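Local coordinates for extracellular invertase (Aspergillus kawachii, PDB 5XH8), which probably hydrolyses the beta-fructofuranoside bond of sucrose and, with high transfructosylation activity, is thought to build fructooligosaccharides such as 1-kestose, at residues 29-35 and 597-603; 441-447 and 575-581; 483-487 and 504-510; 547-551 and 563-567. All coordinates share one frame; numbering follows the deposited sequence.

Contact 1: residues 29-35 and 597-603; sequences RAHVLPP and YDAWPDR
Two irregular loops, one leading into strand 37-47 and the other following strand 585-594, meet here in a largely polar loop-loop contact in which Trp-600 and Arg-603 bind carbonyls of residues 29-35. The loops thereby join the start of the propeller to the end of the C-terminal beta-sandwich of this family 32 enzyme. Ala-599 N donates to Arg-29 O at 2.8 Å with an almost straight bond (169°). Beside it, Asp-598 OD1 closes an Asx turn by accepting from Trp-600 N. The indole of Trp-600 presents its edge: NE1 reaches His-31 O at 2.9 Å, with the acceptor close to the ring plane. Arg-603 then runs extended from CG to NE and grips Leu-33 O end-on, through NH1 at 2.9 Å and NH2 at 2.8 Å, the oxygen lying in the guanidinium plane. One face of that guanidinium lies over Trp-600, with CD2 under its centre, while Pro-35 N sits 3.3 Å above the other face. Asp-78 forms a salt bridge with NH2, so the same nitrogen serves an acid and a carbonyl. Ala-30 CB packs at 3.9 Å from CE1 of Tyr-597, whose hydroxyl bonds Ala-74 O. With two nitrogens on one carbonyl oxygen and an indole and a proline at its faces, the guanidinium has little freedom to rotate, and the Asp-78 carboxylate probably balances its charge.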
loop_
_atom_site.group_PDB
_atom_site.type_symbol
_atom_site.label_atom_id
_atom_site.label_comp_id
_atom_site.label_asym_id
_atom_site.label_seq_id
_atom_site.Cartn_x
_atom_site.Cartn_y
_atom_site.Cartn_z
ATOM N N ARG A 29 -4.421 10.995 -40.861
ATOM C CA ARG A 29 -5.754 11.623 -40.709
ATOM C C ARG A 29 -6.885 10.700 -40.248
ATOM O O ARG A 29 -7.921 11.197 -39.783
ATOM C CB ARG A 29 -6.153 12.312 -42.020
ATOM C CG ARG A 29 -6.466 11.383 -43.178
ATOM C CD ARG A 29 -7.136 12.151 -44.326
ATOM N NE ARG A 29 -6.262 13.186 -44.894
ATOM C CZ ARG A 29 -5.984 13.383 -46.192
ATOM N NH1 ARG A 29 -6.527 12.656 -47.184
ATOM N NH2 ARG A 29 -5.152 14.372 -46.512
ATOM N N ALA A 30 -6.709 9.391 -40.415
ATOM C CA ALA A 30 -7.752 8.394 -40.132
ATOM C C ALA A 30 -7.427 7.483 -38.921
ATOM O O ALA A 30 -8.032 6.414 -38.776
ATOM C CB ALA A 30 -7.976 7.525 -41.359
ATOM N N HIS A 31 -6.490 7.906 -38.064
ATOM C CA HIS A 31 -6.041 7.107 -36.912
ATOM C C HIS A 31 -6.269 7.841 -35.583
ATOM O O HIS A 31 -6.330 9.072 -35.530
ATOM C CB HIS A 31 -4.551 6.774 -37.052
ATOM C CG HIS A 31 -4.275 5.619 -37.955
ATOM N ND1 HIS A 31 -4.343 5.718 -39.327
ATOM C CD2 HIS A 31 -3.923 4.344 -37.689
ATOM C CE1 HIS A 31 -4.055 4.549 -39.862
ATOM N NE2 HIS A 31 -3.786 3.702 -38.890
ATOM N N VAL A 32 -6.361 7.063 -34.506
ATOM C CA VAL A 32 -6.474 7.622 -33.149
ATOM C C VAL A 32 -5.095 8.012 -32.607
ATOM O O VAL A 32 -4.223 7.168 -32.423
ATOM C CB VAL A 32 -7.180 6.632 -32.162
ATOM C CG1 VAL A 32 -7.103 7.128 -30.710
ATOM C CG2 VAL A 32 -8.607 6.445 -32.579
ATOM N N LEU A 33 -4.930 9.307 -32.355
ATOM C CA LEU A 33 -3.763 9.829 -31.699
ATOM C C LEU A 33 -4.158 11.177 -31.072
ATOM O O LEU A 33 -5.124 11.786 -31.506
ATOM C CB LEU A 33 -2.586 9.950 -32.698
ATOM C CG LEU A 33 -2.499 11.106 -33.690
ATOM C CD1 LEU A 33 -1.182 11.009 -34.460
ATOM C CD2 LEU A 33 -3.688 11.154 -34.656
ATOM N N PRO A 34 -3.416 11.648 -30.063
ATOM C CA PRO A 34 -3.805 12.904 -29.402
ATOM C C PRO A 34 -3.661 14.125 -30.323
ATOM O O PRO A 34 -3.077 14.013 -31.416
ATOM C CB PRO A 34 -2.837 12.994 -28.208
ATOM C CG PRO A 34 -1.686 12.115 -28.586
ATOM C CD PRO A 34 -2.241 11.038 -29.444
ATOM N N PRO A 35 -4.180 15.289 -29.879
ATOM C CA PRO A 35 -4.030 16.510 -30.672
ATOM C C PRO A 35 -2.574 16.856 -30.961
ATOM O O PRO A 35 -2.275 17.357 -32.040
ATOM C CB PRO A 35 -4.722 17.578 -29.820
ATOM C CG PRO A 35 -5.717 16.808 -29.014
ATOM C CD PRO A 35 -4.991 15.529 -28.673
ATOM N N TYR A 597 -10.381 9.330 -44.799
ATOM C CA TYR A 597 -11.334 10.287 -44.243
ATOM C C TYR A 597 -10.703 10.923 -43.021
ATOM O O TYR A 597 -9.655 10.468 -42.562
ATOM C CB TYR A 597 -12.652 9.583 -43.859
ATOM C CG TYR A 597 -12.503 8.643 -42.647
ATOM C CD1 TYR A 597 -11.889 7.395 -42.775
ATOM C CD2 TYR A 597 -12.966 9.018 -41.390
ATOM C CE1 TYR A 597 -11.729 6.547 -41.673
ATOM C CE2 TYR A 597 -12.808 8.181 -40.284
ATOM C CZ TYR A 597 -12.190 6.943 -40.426
ATOM O OH TYR A 597 -12.049 6.104 -39.332
ATOM N N ASP A 598 -11.355 11.957 -42.493
ATOM C CA ASP A 598 -10.911 12.663 -41.297
ATOM C C ASP A 598 -11.530 12.011 -40.041
ATOM O O ASP A 598 -12.711 12.168 -39.752
ATOM C CB ASP A 598 -11.317 14.134 -41.408
ATOM C CG ASP A 598 -10.827 14.973 -40.267
ATOM O OD1 ASP A 598 -10.035 14.515 -39.397
ATOM O OD2 ASP A 598 -11.244 16.154 -40.231
ATOM N N ALA A 599 -10.705 11.296 -39.287
ATOM C CA ALA A 599 -11.163 10.648 -38.053
ATOM C C ALA A 599 -11.384 11.634 -36.912
ATOM O O ALA A 599 -11.973 11.245 -35.901
ATOM C CB ALA A 599 -10.206 9.537 -37.635
ATOM N N TRP A 600 -10.923 12.882 -37.075
ATOM C CA TRP A 600 -11.041 13.927 -36.082
ATOM C C TRP A 600 -11.720 15.182 -36.655
ATOM O O TRP A 600 -11.107 16.243 -36.681
ATOM C CB TRP A 600 -9.629 14.264 -35.512
ATOM C CG TRP A 600 -9.020 13.099 -34.797
ATOM C CD1 TRP A 600 -8.157 12.176 -35.319
ATOM C CD2 TRP A 600 -9.277 12.686 -33.445
ATOM N NE1 TRP A 600 -7.841 11.230 -34.379
ATOM C CE2 TRP A 600 -8.516 11.512 -33.219
ATOM C CE3 TRP A 600 -10.067 13.191 -32.412
ATOM C CZ2 TRP A 600 -8.528 10.833 -31.995
ATOM C CZ3 TRP A 600 -10.075 12.520 -31.183
ATOM C CH2 TRP A 600 -9.306 11.346 -30.993
ATOM N N PRO A 601 -13.024 15.092 -37.013
ATOM C CA PRO A 601 -13.685 16.211 -37.709
ATOM C C PRO A 601 -13.799 17.500 -36.913
ATOM O O PRO A 601 -13.965 18.539 -37.528
ATOM C CB PRO A 601 -15.084 15.658 -38.058
ATOM C CG PRO A 601 -15.316 14.559 -37.070
ATOM C CD PRO A 601 -13.949 13.957 -36.811
ATOM N N ASP A 602 -13.717 17.447 -35.585
ATOM C CA ASP A 602 -13.800 18.647 -34.761
ATOM C C ASP A 602 -12.451 19.208 -34.333
ATOM O O ASP A 602 -12.435 20.189 -33.616
ATOM C CB ASP A 602 -14.698 18.401 -33.549
ATOM C CG ASP A 602 -16.071 17.854 -33.944
ATOM O OD1 ASP A 602 -16.669 18.348 -34.910
ATOM O OD2 ASP A 602 -16.551 16.899 -33.299
ATOM N N ARG A 603 -11.336 18.609 -34.774
ATOM C CA ARG A 603 -10.013 19.267 -34.750
ATOM C C ARG A 603 -9.719 19.970 -36.089
ATOM O O ARG A 603 -10.111 19.471 -37.160
ATOM C CB ARG A 603 -8.887 18.227 -34.577
ATOM C CG ARG A 603 -8.776 17.544 -33.236
ATOM C CD ARG A 603 -7.639 16.530 -33.266
ATOM N NE ARG A 603 -7.668 15.620 -32.104
ATOM C CZ ARG A 603 -6.897 14.541 -31.967
ATOM N NH1 ARG A 603 -6.020 14.213 -32.910
ATOM N NH2 ARG A 603 -7.007 13.767 -30.885
HETATM O O HOH W 1 -7.896 13.498 -38.803
#

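Contact 2: residues 441-447 and 575-581; sequences SSGVVPF and ISFFHNG
Phe-447 meets Ile-575 and Phe-577 at one end of this strand pair. A chi1 of -65° turns CG2 of Ile-575 away from the backbone N and onto the Phe-447 ring, where it stands over the centre, 3.5 Å from the centroid and 10° off the normal, a clear CH-pi contact. Phe-447 in turn brings CE1 over a face of Phe-577, 3.5 Å from CE2; the two planes are inclined at 41°. Further along, Val-444 CG1 touches the edge of Phe-578 at CD1 (4.1 Å). Main-chain bonds set this register. Val-445 and Phe-577 form an antiparallel hydrogen-bonded pair, each N donating to the other's O at 3.0 Å. Gly-443 N donates to His-579 O at 2.9 Å, and the return bond from His-579 N is longer (3.3 Å). Phe-447 N adds a bond to Ile-575 O. Beyond this shell, Phe-587 meets Phe-577 edge-to-face; Val-590 and Glu-434 each touch Phe-447 and Phe-577, while Val-445 lies on Arg-437. On the far side of strand 574-580, backbone bonds to strand 474-481 continue the sheet. Short strand 444-446 is thus an outermost strand within the chain, and the face bearing Val-445 and Phe-577 is turned to strands 430-439 and 585-594, as expected in the beta-sandwich of a family 32 C-terminal domain.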
loop_
_atom_site.group_PDB
_atom_site.type_symbol
_atom_site.label_atom_id
_atom_site.label_comp_id
_atom_site.label_asym_id
_atom_site.label_seq_id
_atom_site.Cartn_x
_atom_site.Cartn_y
_atom_site.Cartn_z
ATOM N N SER A 441 8.699 -12.456 -65.441
ATOM C CA SER A 441 10.075 -11.936 -65.414
ATOM C C SER A 441 10.295 -10.975 -64.242
ATOM O O SER A 441 9.347 -10.521 -63.613
ATOM C CB SER A 441 10.405 -11.238 -66.732
ATOM O OG SER A 441 9.436 -10.252 -67.021
ATOM N N SER A 442 11.560 -10.683 -63.969
ATOM C CA SER A 442 11.965 -9.798 -62.887
ATOM C C SER A 442 11.672 -8.336 -63.219
ATOM O O SER A 442 12.009 -7.889 -64.305
ATOM C CB SER A 442 13.466 -9.966 -62.640
ATOM O OG SER A 442 13.926 -9.150 -61.581
ATOM N N GLY A 443 11.048 -7.600 -62.290
ATOM C CA GLY A 443 10.978 -6.133 -62.377
ATOM C C GLY A 443 9.787 -5.468 -61.720
ATOM O O GLY A 443 8.940 -6.132 -61.121
ATOM N N VAL A 444 9.753 -4.140 -61.831
ATOM C CA VAL A 444 8.640 -3.326 -61.359
ATOM C C VAL A 444 7.874 -2.742 -62.549
ATOM O O VAL A 444 8.471 -2.124 -63.441
ATOM C CB VAL A 444 9.095 -2.203 -60.378
ATOM C CG1 VAL A 444 10.004 -2.779 -59.307
ATOM C CG2 VAL A 444 9.782 -1.042 -61.085
ATOM N N VAL A 445 6.557 -2.937 -62.548
ATOM C CA VAL A 445 5.689 -2.511 -63.629
ATOM C C VAL A 445 4.775 -1.400 -63.116
ATOM O O VAL A 445 3.823 -1.691 -62.396
ATOM C CB VAL A 445 4.835 -3.700 -64.134
ATOM C CG1 VAL A 445 3.910 -3.263 -65.267
ATOM C CG2 VAL A 445 5.734 -4.861 -64.548
ATOM N N PRO A 446 5.038 -0.129 -63.503
ATOM C CA PRO A 446 4.199 0.979 -63.039
ATOM C C PRO A 446 2.713 0.773 -63.271
ATOM O O PRO A 446 2.330 0.209 -64.284
ATOM C CB PRO A 446 4.704 2.171 -63.858
ATOM C CG PRO A 446 6.135 1.840 -64.142
ATOM C CD PRO A 446 6.161 0.352 -64.341
ATOM N N PHE A 447 1.885 1.205 -62.327
ATOM C CA PHE A 447 0.440 1.248 -62.538
ATOM C C PHE A 447 0.160 2.304 -63.599
ATOM O O PHE A 447 0.889 3.289 -63.696
ATOM C CB PHE A 447 -0.320 1.623 -61.242
ATOM C CG PHE A 447 -0.612 0.460 -60.301
ATOM C CD1 PHE A 447 0.178 -0.692 -60.274
ATOM C CD2 PHE A 447 -1.681 0.544 -59.405
ATOM C CE1 PHE A 447 -0.117 -1.742 -59.408
ATOM C CE2 PHE A 447 -1.969 -0.504 -58.532
ATOM C CZ PHE A 447 -1.191 -1.644 -58.539
ATOM N N ILE A 575 2.744 3.745 -57.527
ATOM C CA ILE A 575 2.569 2.343 -57.193
ATOM C C ILE A 575 2.901 1.476 -58.403
ATOM O O ILE A 575 2.509 1.808 -59.508
ATOM C CB ILE A 575 1.121 2.069 -56.744
ATOM C CG1 ILE A 575 0.824 2.825 -55.437
ATOM C CG2 ILE A 575 0.887 0.567 -56.569
ATOM C CD1 ILE A 575 -0.621 2.718 -54.985
ATOM N N SER A 576 3.590 0.364 -58.177
ATOM C CA SER A 576 3.925 -0.580 -59.236
ATOM C C SER A 576 3.732 -2.007 -58.769
ATOM O O SER A 576 3.920 -2.295 -57.576
ATOM C CB SER A 576 5.381 -0.403 -59.640
ATOM O OG SER A 576 5.573 0.907 -60.112
ATOM N N PHE A 577 3.395 -2.900 -59.710
ATOM C CA PHE A 577 3.503 -4.350 -59.483
ATOM C C PHE A 577 4.974 -4.650 -59.283
ATOM O O PHE A 577 5.835 -3.963 -59.838
ATOM C CB PHE A 577 2.994 -5.181 -60.676
ATOM C CG PHE A 577 1.548 -4.950 -61.008
ATOM C CD1 PHE A 577 0.559 -5.672 -60.370
ATOM C CD2 PHE A 577 1.178 -4.003 -61.954
ATOM C CE1 PHE A 577 -0.779 -5.446 -60.659
ATOM C CE2 PHE A 577 -0.155 -3.774 -62.250
ATOM C CZ PHE A 577 -1.138 -4.496 -61.600
ATOM N N PHE A 578 5.266 -5.651 -58.469
ATOM C CA PHE A 578 6.634 -6.091 -58.261
ATOM C C PHE A 578 6.657 -7.610 -58.257
ATOM O O PHE A 578 5.781 -8.243 -57.668
ATOM C CB PHE A 578 7.193 -5.570 -56.933
ATOM C CG PHE A 578 8.364 -6.365 -56.427
ATOM C CD1 PHE A 578 9.627 -6.189 -56.979
ATOM C CD2 PHE A 578 8.200 -7.319 -55.435
ATOM C CE1 PHE A 578 10.709 -6.929 -56.526
ATOM C CE2 PHE A 578 9.278 -8.063 -54.975
ATOM C CZ PHE A 578 10.538 -7.866 -55.518
ATOM N N HIS A 579 7.670 -8.178 -58.906
ATOM C CA HIS A 579 7.855 -9.632 -58.995
ATOM C C HIS A 579 9.328 -9.885 -59.318
ATOM O O HIS A 579 9.893 -9.197 -60.181
ATOM C CB HIS A 579 6.907 -10.208 -60.054
ATOM C CG HIS A 579 7.137 -11.656 -60.355
ATOM N ND1 HIS A 579 7.125 -12.630 -59.382
ATOM C CD2 HIS A 579 7.383 -12.294 -61.524
ATOM C CE1 HIS A 579 7.362 -13.805 -59.936
ATOM N NE2 HIS A 579 7.520 -13.629 -61.236
ATOM N N ASN A 580 9.969 -10.820 -58.609
ATOM C CA ASN A 580 11.435 -11.004 -58.740
ATOM C C ASN A 580 11.846 -11.957 -59.883
ATOM O O ASN A 580 13.019 -12.277 -60.029
ATOM C CB ASN A 580 12.067 -11.454 -57.421
ATOM C CG ASN A 580 11.697 -12.865 -57.039
ATOM O OD1 ASN A 580 10.676 -13.397 -57.482
ATOM N ND2 ASN A 580 12.495 -13.469 -56.172
ATOM N N GLY A 581 10.877 -12.432 -60.654
ATOM C CA GLY A 581 11.147 -13.270 -61.795
ATOM C C GLY A 581 11.153 -14.747 -61.500
ATOM O O GLY A 581 11.133 -15.531 -62.440
#

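Contact 3: residues 483-487 and 504-510; sequences EHEST and NTSAAAR
In the C-terminal beta-sandwich domain, the turn between antiparallel strands 474-481 and 487-492 is fastened to the loop leaving strand 497-501, a loop-loop contact made chiefly of polar side chains and backbone groups. Arg-510 reaches back with CG to NE extended and holds His-484 O end-on, with NH2 at 2.9 Å and NH1 at 3.0 Å, the oxygen in the guanidinium plane. Ala-507 CA lies beneath the centre of that plane on one face. Glu-485 runs past Thr-505 O to put OE2 2.9 Å from Ala-507 N; the bond is straight (175°) and uses the anti lone pair of the carboxylate. Trp-568 N also binds OE2, while Ser-572 and Tyr-569 N hold OE1, so four donors fix this buried acid and probably favour its ionised form. Ser-486 N donates to Asn-504 O at 3.0 Å. The Ser-486 hydroxyl donates to Asn-504 OD1 at 3.0 Å, in the amide plane and on a lone pair, its OG held between N and the carbonyl carbon (chi1 61°). At the start of strand 487-492, Thr-505 OG1 donates to Thr-487 OG1 at 2.6 Å, and a water accepts from Thr-487 OG1 (2.8 Å to the water oxygen) and donates to Thr-505 O.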
loop_
_atom_site.group_PDB
_atom_site.type_symbol
_atom_site.label_atom_id
_atom_site.label_comp_id
_atom_site.label_asym_id
_atom_site.label_seq_id
_atom_site.Cartn_x
_atom_site.Cartn_y
_atom_site.Cartn_z
ATOM N N GLU A 483 11.666 8.983 -57.993
ATOM C CA GLU A 483 13.056 8.695 -58.346
ATOM C C GLU A 483 13.950 8.540 -57.094
ATOM O O GLU A 483 14.914 7.786 -57.119
ATOM C CB GLU A 483 13.625 9.743 -59.319
ATOM C CG GLU A 483 14.312 10.953 -58.697
ATOM C CD GLU A 483 15.180 11.734 -59.696
ATOM O OE1 GLU A 483 16.332 11.320 -59.982
ATOM O OE2 GLU A 483 14.710 12.782 -60.180
ATOM N N HIS A 484 13.624 9.247 -56.011
ATOM C CA HIS A 484 14.445 9.234 -54.793
ATOM C C HIS A 484 14.033 8.231 -53.699
ATOM O O HIS A 484 14.817 7.964 -52.805
ATOM C CB HIS A 484 14.473 10.636 -54.201
ATOM C CG HIS A 484 15.107 11.647 -55.105
ATOM N ND1 HIS A 484 16.448 11.607 -55.438
ATOM C CD2 HIS A 484 14.584 12.710 -55.764
ATOM C CE1 HIS A 484 16.724 12.605 -56.257
ATOM N NE2 HIS A 484 15.612 13.288 -56.470
ATOM N N GLU A 485 12.809 7.708 -53.754
ATOM C CA GLU A 485 12.257 6.859 -52.672
ATOM C C GLU A 485 11.358 5.763 -53.216
ATOM O O GLU A 485 10.772 5.901 -54.291
ATOM C CB GLU A 485 11.423 7.698 -51.683
ATOM C CG GLU A 485 12.166 8.837 -51.006
ATOM C CD GLU A 485 11.262 9.808 -50.254
ATOM O OE1 GLU A 485 10.255 10.303 -50.807
ATOM O OE2 GLU A 485 11.589 10.130 -49.095
ATOM N N SER A 486 11.239 4.690 -52.442
ATOM C CA SER A 486 10.280 3.630 -52.708
ATOM C C SER A 486 10.146 2.718 -51.489
ATOM O O SER A 486 11.085 2.531 -50.723
ATOM C CB SER A 486 10.712 2.774 -53.917
ATOM O OG SER A 486 11.960 2.163 -53.660
ATOM N N THR A 487 8.988 2.099 -51.367
ATOM C CA THR A 487 8.770 1.078 -50.356
ATOM C C THR A 487 8.210 -0.157 -51.030
ATOM O O THR A 487 7.300 -0.036 -51.849
ATOM C CB THR A 487 7.766 1.595 -49.308
ATOM O OG1 THR A 487 8.309 2.763 -48.687
ATOM C CG2 THR A 487 7.489 0.528 -48.274
ATOM N N ASN A 504 14.818 1.940 -48.909
ATOM C CA ASN A 504 14.731 3.136 -49.766
ATOM C C ASN A 504 13.539 4.057 -49.468
ATOM O O ASN A 504 13.304 5.010 -50.224
ATOM C CB ASN A 504 14.671 2.665 -51.241
ATOM C CG ASN A 504 15.004 3.768 -52.250
ATOM O OD1 ASN A 504 14.283 3.965 -53.244
ATOM N ND2 ASN A 504 16.094 4.472 -52.015
ATOM N N THR A 505 12.801 3.797 -48.367
ATOM C CA THR A 505 11.512 4.456 -48.081
ATOM C C THR A 505 11.664 5.955 -47.885
ATOM O O THR A 505 10.861 6.727 -48.411
ATOM C CB THR A 505 10.826 3.850 -46.817
ATOM O OG1 THR A 505 10.399 2.516 -47.087
ATOM C CG2 THR A 505 9.620 4.666 -46.362
ATOM N N SER A 506 12.689 6.351 -47.127
ATOM C CA SER A 506 12.830 7.722 -46.637
ATOM C C SER A 506 14.153 8.396 -46.994
ATOM O O SER A 506 15.192 8.031 -46.458
ATOM C CB SER A 506 12.690 7.760 -45.121
ATOM O OG SER A 506 12.676 9.105 -44.686
ATOM N N ALA A 507 14.087 9.425 -47.839
ATOM C CA ALA A 507 15.248 10.291 -48.113
ATOM C C ALA A 507 15.700 11.060 -46.866
ATOM O O ALA A 507 16.866 11.436 -46.763
ATOM C CB ALA A 507 14.939 11.257 -49.243
ATOM N N ALA A 508 14.785 11.284 -45.916
ATOM C CA ALA A 508 15.150 11.886 -44.621
ATOM C C ALA A 508 16.022 10.991 -43.752
ATOM O O ALA A 508 16.859 11.489 -42.995
ATOM C CB ALA A 508 13.904 12.312 -43.862
ATOM N N ALA A 509 15.872 9.675 -43.878
ATOM C CA ALA A 509 16.746 8.717 -43.160
ATOM C C ALA A 509 18.228 8.819 -43.522
ATOM O O ALA A 509 19.077 8.351 -42.766
ATOM C CB ALA A 509 16.268 7.291 -43.377
ATOM N N ARG A 510 18.528 9.417 -44.676
ATOM C CA ARG A 510 19.897 9.619 -45.146
ATOM C C ARG A 510 20.515 10.871 -44.546
ATOM O O ARG A 510 21.724 10.982 -44.514
ATOM C CB ARG A 510 19.921 9.719 -46.697
ATOM C CG ARG A 510 19.348 8.485 -47.400
ATOM C CD ARG A 510 19.000 8.676 -48.879
ATOM N NE ARG A 510 17.957 7.709 -49.244
ATOM C CZ ARG A 510 17.078 7.823 -50.247
ATOM N NH1 ARG A 510 17.080 8.865 -51.074
ATOM N NH2 ARG A 510 16.157 6.876 -50.413
HETATM O O HOH W 2 12.243 0.570 -49.660
HETATM O O HOH W 3 8.787 5.178 -49.923
#

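Contact 4: residues 547-551 and 563-567; sequences DNSVL and TWVRS
From Ser-549, the side chain enters the contact at once: CB lies 3.6 Å from Val-565 O and 3.8 Å from Arg-566 CG. A chi1 of 65° swings OG toward the Trp-564 indole, where it lies in the ring plane at the edge, 3.4 Å from both CE3 and CZ3, and is hydrogen-bonded to Trp-26 O. The same indole has Arg-566 NH1 above one face, offset toward the rim, while its NE1 bonds Ser-349 O. Val-550 runs alongside Trp-564 and brings CG2 to 3.7 Å from CZ3. This is the open end of the beta hairpin formed by strands 550-555 and 559-564 within the C-terminal sandwich domain. Leu-551 and Thr-563 make a hydrogen-bonded antiparallel pair, bonded in both directions, and Val-550 and Trp-564 are the adjoining non-hydrogen-bonded pair. Past the strand ends, Val-565 N still donates to Ser-549 O, at 2.7 Å and 173°. A type II' turn from Asp-547 to Val-550 reverses the chain into strand 550-555. On the hairpin face bearing Leu-551 and Thr-563, Leu-551 sets CB 3.8 Å from Val-565 CG2 and CD2 4.0 Å from Thr-563 CG2; the Thr-563 hydroxyl is bonded to Glu-520. A water donates to both Asn-548 O and Val-565 O and is also hydrogen-bonded to Ser-567 OG.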
loop_
_atom_site.group_PDB
_atom_site.type_symbol
_atom_site.label_atom_id
_atom_site.label_comp_id
_atom_site.label_asym_id
_atom_site.label_seq_id
_atom_site.Cartn_x
_atom_site.Cartn_y
_atom_site.Cartn_z
ATOM N N ASP A 547 -1.734 5.686 -44.405
ATOM C CA ASP A 547 -2.262 6.928 -43.853
ATOM C C ASP A 547 -1.074 7.829 -43.518
ATOM O O ASP A 547 -0.606 7.919 -42.362
ATOM C CB ASP A 547 -3.156 6.612 -42.638
ATOM C CG ASP A 547 -3.904 7.794 -42.140
ATOM O OD1 ASP A 547 -3.761 8.914 -42.689
ATOM O OD2 ASP A 547 -4.659 7.610 -41.161
ATOM N N ASN A 548 -0.594 8.490 -44.575
ATOM C CA ASN A 548 0.607 9.320 -44.567
ATOM C C ASN A 548 1.866 8.494 -44.276
ATOM O O ASN A 548 2.471 7.984 -45.221
ATOM C CB ASN A 548 0.432 10.562 -43.680
ATOM C CG ASN A 548 1.185 11.778 -44.218
ATOM O OD1 ASN A 548 1.920 11.680 -45.197
ATOM N ND2 ASN A 548 1.001 12.914 -43.581
ATOM N N SER A 549 2.283 8.365 -43.015
ATOM C CA SER A 549 3.409 7.510 -42.640
ATOM C C SER A 549 2.997 6.207 -41.963
ATOM O O SER A 549 3.854 5.378 -41.683
ATOM C CB SER A 549 4.368 8.252 -41.701
ATOM O OG SER A 549 3.770 8.567 -40.454
ATOM N N VAL A 550 1.715 6.011 -41.676
ATOM C CA VAL A 550 1.281 4.782 -41.032
ATOM C C VAL A 550 0.897 3.766 -42.093
ATOM O O VAL A 550 -0.052 3.984 -42.813
ATOM C CB VAL A 550 0.075 5.027 -40.097
ATOM C CG1 VAL A 550 -0.313 3.730 -39.402
ATOM C CG2 VAL A 550 0.407 6.102 -39.090
ATOM N N LEU A 551 1.629 2.653 -42.168
ATOM C CA LEU A 551 1.291 1.546 -43.043
ATOM C C LEU A 551 0.732 0.379 -42.228
ATOM O O LEU A 551 1.384 -0.102 -41.307
ATOM C CB LEU A 551 2.533 1.058 -43.832
ATOM C CG LEU A 551 2.351 -0.247 -44.642
ATOM C CD1 LEU A 551 1.273 -0.145 -45.719
ATOM C CD2 LEU A 551 3.680 -0.648 -45.254
ATOM N N THR A 563 3.725 -0.589 -39.635
ATOM C CA THR A 563 5.018 0.057 -39.500
ATOM C C THR A 563 4.951 1.513 -39.919
ATOM O O THR A 563 3.884 1.998 -40.316
ATOM C CB THR A 563 6.100 -0.703 -40.304
ATOM O OG1 THR A 563 7.396 -0.153 -40.025
ATOM C CG2 THR A 563 5.807 -0.623 -41.825
ATOM N N TRP A 564 6.092 2.202 -39.800
ATOM C CA TRP A 564 6.253 3.597 -40.205
ATOM C C TRP A 564 6.895 3.684 -41.598
ATOM O O TRP A 564 7.949 3.079 -41.836
ATOM C CB TRP A 564 7.125 4.354 -39.195
ATOM C CG TRP A 564 6.503 4.452 -37.843
ATOM C CD1 TRP A 564 6.837 3.737 -36.741
ATOM C CD2 TRP A 564 5.418 5.305 -37.465
ATOM N NE1 TRP A 564 6.012 4.083 -35.686
ATOM C CE2 TRP A 564 5.142 5.054 -36.104
ATOM C CE3 TRP A 564 4.676 6.283 -38.134
ATOM C CZ2 TRP A 564 4.124 5.720 -35.403
ATOM C CZ3 TRP A 564 3.645 6.948 -37.436
ATOM C CH2 TRP A 564 3.387 6.656 -36.076
ATOM N N VAL A 565 6.252 4.424 -42.499
ATOM C CA VAL A 565 6.789 4.664 -43.840
ATOM C C VAL A 565 6.957 6.166 -44.053
ATOM O O VAL A 565 6.086 6.840 -44.567
ATOM C CB VAL A 565 5.967 3.965 -44.952
ATOM C CG1 VAL A 565 6.256 2.480 -44.930
ATOM C CG2 VAL A 565 4.469 4.216 -44.839
ATOM N N ARG A 566 8.103 6.679 -43.616
ATOM C CA ARG A 566 8.275 8.107 -43.493
ATOM C C ARG A 566 8.923 8.712 -44.768
ATOM O O ARG A 566 10.021 9.262 -44.722
ATOM C CB ARG A 566 9.024 8.412 -42.185
ATOM C CG ARG A 566 8.121 8.178 -40.960
ATOM C CD ARG A 566 8.564 8.790 -39.615
ATOM N NE ARG A 566 9.251 7.789 -38.879
ATOM C CZ ARG A 566 8.968 7.244 -37.696
ATOM N NH1 ARG A 566 8.015 7.652 -36.845
ATOM N NH2 ARG A 566 9.783 6.276 -37.339
ATOM N N SER A 567 8.201 8.627 -45.889
ATOM C CA SER A 567 8.668 9.220 -47.151
ATOM C C SER A 567 8.605 10.746 -47.055
ATOM O O SER A 567 7.686 11.317 -46.437
ATOM C CB SER A 567 7.869 8.690 -48.356
ATOM O OG SER A 567 6.587 9.283 -48.439
HETATM O O HOH W 4 4.952 9.119 -46.301
#

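Contact 4 touches contacts 1 and 3. Asp-547 OD2 binds Ala-30 N at 2.8 Å and ND1 of His-31 at 2.7 Å, tying the turn that leads into the hairpin to the loop before strand 37-47. Ser-506 OG meets Arg-566 O at 2.7 Å, joining contacts 3 and 4, whose centres lie 12 Å apart. Contact 2 stands apart on the sandwich: its nearest atoms are about 7 Å from contact 3 and about 14 Å from contact 1. A sodium ion, held by His-287, Gly-315, Phe-316 and Ser-318, lies about 10 Å from the Thr-563 side chain, and a bound glycerol about 5 Å from that of Asn-548.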